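Long-range contact in N-acylglucosamine 2-epimerase (Marinomonas mediterranea, PDB 5X32), which catalyses the reversible isomerisation of D-mannose to D-fructose and, less efficiently, acts on D-lyxose: residues L144-Y156 with R198-Q210. Sequence-based numbering, arbitrary orientation.
Sequences LETHFWENKHGLY and RAKLLAKNICQKQ
The guanidinium of Arg198 lies flat on the indole of Trp149, its plane only 18° from that of the ring, in a cation-pi stack with CZ 3.4 Å from the centroid of the six-membered ring. Two bends in the arginine chain, at chi2 and chi3 (53° and 57°), fold its end over the indole, and CD adds an off-centre CH-pi contact. At its edge the same guanidinium grips Glu145 end-on in a salt bridge: Arg198 NH2 meets Glu145 OE1 at 3.0 Å, nearly in the guanidinium plane, whereas Arg198 NH1 meets the syn lone pair of Glu145 OE2 at 3.1 Å, with the oxygen tilted well out of that plane. A weak hydrogen bond runs from NH1 to Tyr156 OH. Stack and carboxylate together fix the rotation of the arginine head, and Trp149 is steadied in turn by its NE1 bond to Asn151 OD1.

Beyond this polar cluster the contact turns apolar. Leu202 CD1 comes in at the edge of the Tyr156 ring, 3.7 Å from CE2, and its CD2 branch lies near Leu155 CD2. Leu155 CD2 also packs on Ile206 CD1 at 3.6 Å, while Leu155 CD1 faces Gln210 CG. At the turn of the beta hairpin, Lys209 NZ donates to His153 O, and Asn205 ND2 makes a weak bond to Gly154 O.

The hairpin of strands 149-150 and 155-160, at the edge of a five-stranded antiparallel sheet, follows helix 133-147 and is thus laid against helix 193-212 of the (alpha/alpha)6 barrel characteristic of the N-acylglucosamine 2-epimerase family. Helix 173-190 touches Tyr156, Arg198 and Ile206, and helix 249-265 covers Ala203 and Cys207.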
# COMPACT_ATOMS: atom_id res chain seq x y z
N LEU A 144 -12.02 12.63 -9.08
CA LEU A 144 -11.54 12.91 -7.75
C LEU A 144 -11.52 14.42 -7.60
O LEU A 144 -12.03 14.96 -6.60
CB LEU A 144 -10.15 12.28 -7.59
CG LEU A 144 -10.10 10.88 -6.98
CD1 LEU A 144 -8.81 10.20 -7.36
CD2 LEU A 144 -10.21 10.99 -5.46
N GLU A 145 -11.08 15.08 -8.66
CA GLU A 145 -10.96 16.53 -8.63
C GLU A 145 -12.31 17.14 -8.36
O GLU A 145 -12.46 18.05 -7.53
CB GLU A 145 -10.38 17.06 -9.95
CG GLU A 145 -9.56 18.34 -9.80
CD GLU A 145 -8.34 18.18 -8.89
OE1 GLU A 145 -7.77 19.21 -8.47
OE2 GLU A 145 -7.92 17.02 -8.61
N THR A 146 -13.31 16.61 -9.06
CA THR A 146 -14.67 17.09 -8.98
C THR A 146 -15.28 16.80 -7.62
O THR A 146 -16.02 17.62 -7.09
CB THR A 146 -15.53 16.46 -10.05
OG1 THR A 146 -15.04 16.86 -11.33
CG2 THR A 146 -16.97 16.88 -9.90
N HIS A 147 -14.98 15.64 -7.05
CA HIS A 147 -15.74 15.26 -5.87
C HIS A 147 -14.94 15.20 -4.56
O HIS A 147 -15.52 15.37 -3.49
CB HIS A 147 -16.44 13.92 -6.12
CG HIS A 147 -17.55 13.98 -7.13
ND1 HIS A 147 -17.45 13.43 -8.39
CD2 HIS A 147 -18.81 14.46 -7.03
CE1 HIS A 147 -18.58 13.60 -9.04
NE2 HIS A 147 -19.43 14.22 -8.24
N PHE A 148 -13.64 14.95 -4.63
CA PHE A 148 -12.87 14.71 -3.40
C PHE A 148 -11.84 15.79 -3.13
O PHE A 148 -11.49 16.03 -1.97
CB PHE A 148 -12.17 13.35 -3.44
CG PHE A 148 -13.11 12.20 -3.39
CD1 PHE A 148 -13.41 11.60 -2.17
CD2 PHE A 148 -13.73 11.73 -4.55
CE1 PHE A 148 -14.31 10.54 -2.12
CE2 PHE A 148 -14.62 10.68 -4.50
CZ PHE A 148 -14.92 10.08 -3.29
N TRP A 149 -11.34 16.42 -4.19
CA TRP A 149 -10.27 17.38 -4.03
C TRP A 149 -10.74 18.57 -3.21
O TRP A 149 -11.78 19.14 -3.47
CB TRP A 149 -9.75 17.84 -5.39
CG TRP A 149 -8.65 18.84 -5.25
CD1 TRP A 149 -8.62 20.09 -5.79
CD2 TRP A 149 -7.43 18.69 -4.52
NE1 TRP A 149 -7.46 20.72 -5.45
CE2 TRP A 149 -6.70 19.89 -4.67
CE3 TRP A 149 -6.87 17.65 -3.75
CZ2 TRP A 149 -5.45 20.09 -4.08
CZ3 TRP A 149 -5.62 17.86 -3.17
CH2 TRP A 149 -4.93 19.06 -3.35
N GLU A 150 -9.97 18.91 -2.19
CA GLU A 150 -10.35 20.01 -1.32
C GLU A 150 -9.26 21.08 -1.40
O GLU A 150 -8.39 21.16 -0.53
CB GLU A 150 -10.56 19.53 0.10
CG GLU A 150 -11.94 19.03 0.38
CD GLU A 150 -12.18 18.78 1.86
OE1 GLU A 150 -11.41 18.02 2.48
OE2 GLU A 150 -13.17 19.33 2.40
N ASN A 151 -9.34 21.89 -2.45
CA ASN A 151 -8.29 22.84 -2.79
C ASN A 151 -7.83 23.76 -1.67
O ASN A 151 -6.65 24.14 -1.63
CB ASN A 151 -8.73 23.68 -3.98
CG ASN A 151 -7.56 24.35 -4.67
OD1 ASN A 151 -6.99 23.82 -5.63
ND2 ASN A 151 -7.19 25.54 -4.19
N LYS A 152 -8.71 24.11 -0.74
CA LYS A 152 -8.33 25.09 0.27
C LYS A 152 -7.45 24.46 1.36
O LYS A 152 -6.78 25.17 2.13
CB LYS A 152 -9.59 25.71 0.89
CG LYS A 152 -9.55 25.92 2.40
CD LYS A 152 -10.92 26.20 3.01
CE LYS A 152 -10.82 26.46 4.51
NZ LYS A 152 -12.04 25.96 5.19
N HIS A 153 -7.39 23.12 1.38
CA HIS A 153 -6.53 22.39 2.31
C HIS A 153 -5.43 21.62 1.61
O HIS A 153 -4.50 21.15 2.26
CB HIS A 153 -7.36 21.44 3.16
CG HIS A 153 -8.28 22.13 4.11
ND1 HIS A 153 -7.85 22.62 5.32
CD2 HIS A 153 -9.60 22.41 4.03
CE1 HIS A 153 -8.87 23.17 5.96
NE2 HIS A 153 -9.95 23.05 5.19
N GLY A 154 -5.57 21.46 0.30
CA GLY A 154 -4.56 20.78 -0.48
C GLY A 154 -4.59 19.30 -0.19
O GLY A 154 -3.58 18.61 -0.34
N LEU A 155 -5.76 18.80 0.22
CA LEU A 155 -5.93 17.39 0.55
C LEU A 155 -7.20 16.85 -0.05
O LEU A 155 -8.04 17.60 -0.54
CB LEU A 155 -5.94 17.20 2.06
CG LEU A 155 -4.59 17.48 2.71
CD1 LEU A 155 -4.67 17.56 4.23
CD2 LEU A 155 -3.60 16.40 2.26
N TYR A 156 -7.36 15.53 -0.01
CA TYR A 156 -8.59 14.87 -0.43
C TYR A 156 -9.38 14.44 0.80
O TYR A 156 -8.81 13.93 1.77
CB TYR A 156 -8.30 13.66 -1.29
CG TYR A 156 -7.70 13.93 -2.65
CD1 TYR A 156 -8.52 14.17 -3.75
CD2 TYR A 156 -6.33 13.91 -2.83
CE1 TYR A 156 -7.97 14.40 -4.99
CE2 TYR A 156 -5.78 14.14 -4.08
CZ TYR A 156 -6.60 14.38 -5.15
OH TYR A 156 -6.06 14.61 -6.39
N ARG A 198 0.77 16.94 -8.02
CA ARG A 198 -0.23 16.66 -6.99
C ARG A 198 0.39 15.74 -5.90
O ARG A 198 0.16 15.94 -4.69
CB ARG A 198 -1.48 16.04 -7.62
CG ARG A 198 -2.58 15.73 -6.64
CD ARG A 198 -2.96 16.91 -5.78
NE ARG A 198 -3.37 18.08 -6.55
CZ ARG A 198 -4.63 18.32 -6.92
NH1 ARG A 198 -5.59 17.47 -6.60
NH2 ARG A 198 -4.93 19.40 -7.62
N ALA A 199 1.18 14.76 -6.32
CA ALA A 199 1.82 13.87 -5.36
C ALA A 199 2.68 14.68 -4.42
O ALA A 199 2.61 14.51 -3.20
CB ALA A 199 2.67 12.82 -6.06
N LYS A 200 3.46 15.62 -4.96
CA LYS A 200 4.33 16.40 -4.08
C LYS A 200 3.56 17.33 -3.15
O LYS A 200 3.99 17.57 -2.01
CB LYS A 200 5.35 17.17 -4.91
CG LYS A 200 6.10 16.29 -5.88
CD LYS A 200 7.15 17.06 -6.63
CE LYS A 200 7.82 18.05 -5.70
NZ LYS A 200 9.16 18.45 -6.16
N LEU A 201 2.42 17.83 -3.62
CA LEU A 201 1.58 18.69 -2.78
C LEU A 201 0.99 17.90 -1.60
O LEU A 201 0.94 18.39 -0.47
CB LEU A 201 0.46 19.31 -3.61
CG LEU A 201 -0.52 20.23 -2.87
CD1 LEU A 201 0.18 21.27 -2.04
CD2 LEU A 201 -1.52 20.88 -3.84
N LEU A 202 0.52 16.68 -1.89
CA LEU A 202 -0.01 15.80 -0.87
C LEU A 202 1.08 15.46 0.14
O LEU A 202 0.86 15.50 1.37
CB LEU A 202 -0.59 14.53 -1.51
CG LEU A 202 -1.81 14.78 -2.39
CD1 LEU A 202 -2.26 13.53 -3.12
CD2 LEU A 202 -2.93 15.34 -1.53
N ALA A 203 2.25 15.11 -0.39
CA ALA A 203 3.41 14.81 0.44
C ALA A 203 3.67 15.96 1.39
O ALA A 203 3.78 15.74 2.59
CB ALA A 203 4.64 14.54 -0.42
N LYS A 204 3.74 17.19 0.85
CA LYS A 204 4.01 18.36 1.68
C LYS A 204 2.94 18.55 2.75
O LYS A 204 3.25 18.82 3.92
CB LYS A 204 4.11 19.64 0.84
CG LYS A 204 4.32 20.90 1.69
CD LYS A 204 5.20 21.93 1.02
CE LYS A 204 6.67 21.66 1.29
NZ LYS A 204 7.62 22.33 0.37
N ASN A 205 1.68 18.46 2.32
CA ASN A 205 0.56 18.72 3.21
C ASN A 205 0.38 17.74 4.36
O ASN A 205 -0.06 18.13 5.45
CB ASN A 205 -0.72 18.81 2.40
CG ASN A 205 -0.87 20.16 1.80
OD1 ASN A 205 -0.60 21.15 2.48
ND2 ASN A 205 -1.30 20.24 0.54
N ILE A 206 0.76 16.49 4.12
CA ILE A 206 0.59 15.48 5.15
C ILE A 206 1.85 15.45 6.01
O ILE A 206 1.79 15.54 7.24
CB ILE A 206 0.32 14.09 4.52
CG1 ILE A 206 -1.03 14.10 3.80
CG2 ILE A 206 0.32 13.02 5.60
CD1 ILE A 206 -2.19 14.26 4.73
N CYS A 207 3.00 15.37 5.35
CA CYS A 207 4.26 15.24 6.06
C CYS A 207 4.79 16.53 6.68
O CYS A 207 5.59 16.47 7.60
CB CYS A 207 5.32 14.68 5.11
SG CYS A 207 5.03 12.98 4.70
N GLN A 208 4.37 17.70 6.19
CA GLN A 208 4.75 18.92 6.88
C GLN A 208 3.59 19.52 7.65
O GLN A 208 3.60 19.52 8.88
CB GLN A 208 5.33 19.93 5.91
CG GLN A 208 6.76 19.60 5.66
CD GLN A 208 7.53 20.67 4.94
OE1 GLN A 208 7.01 21.34 4.06
NE2 GLN A 208 8.81 20.84 5.31
N LYS A 209 2.57 19.99 6.93
CA LYS A 209 1.50 20.73 7.58
C LYS A 209 0.75 19.87 8.58
O LYS A 209 0.76 20.18 9.77
CB LYS A 209 0.49 21.28 6.58
CG LYS A 209 -0.63 22.01 7.31
CD LYS A 209 -1.49 22.81 6.35
CE LYS A 209 -2.14 21.93 5.27
NZ LYS A 209 -3.53 22.37 4.96
N GLN A 210 0.12 18.80 8.12
CA GLN A 210 -0.66 17.96 9.03
C GLN A 210 0.19 17.32 10.13
O GLN A 210 -0.30 17.11 11.23
CB GLN A 210 -1.43 16.89 8.27
CG GLN A 210 -2.48 17.46 7.35
CD GLN A 210 -3.35 18.47 8.06
OE1 GLN A 210 -3.45 19.61 7.64
NE2 GLN A 210 -4.01 18.05 9.14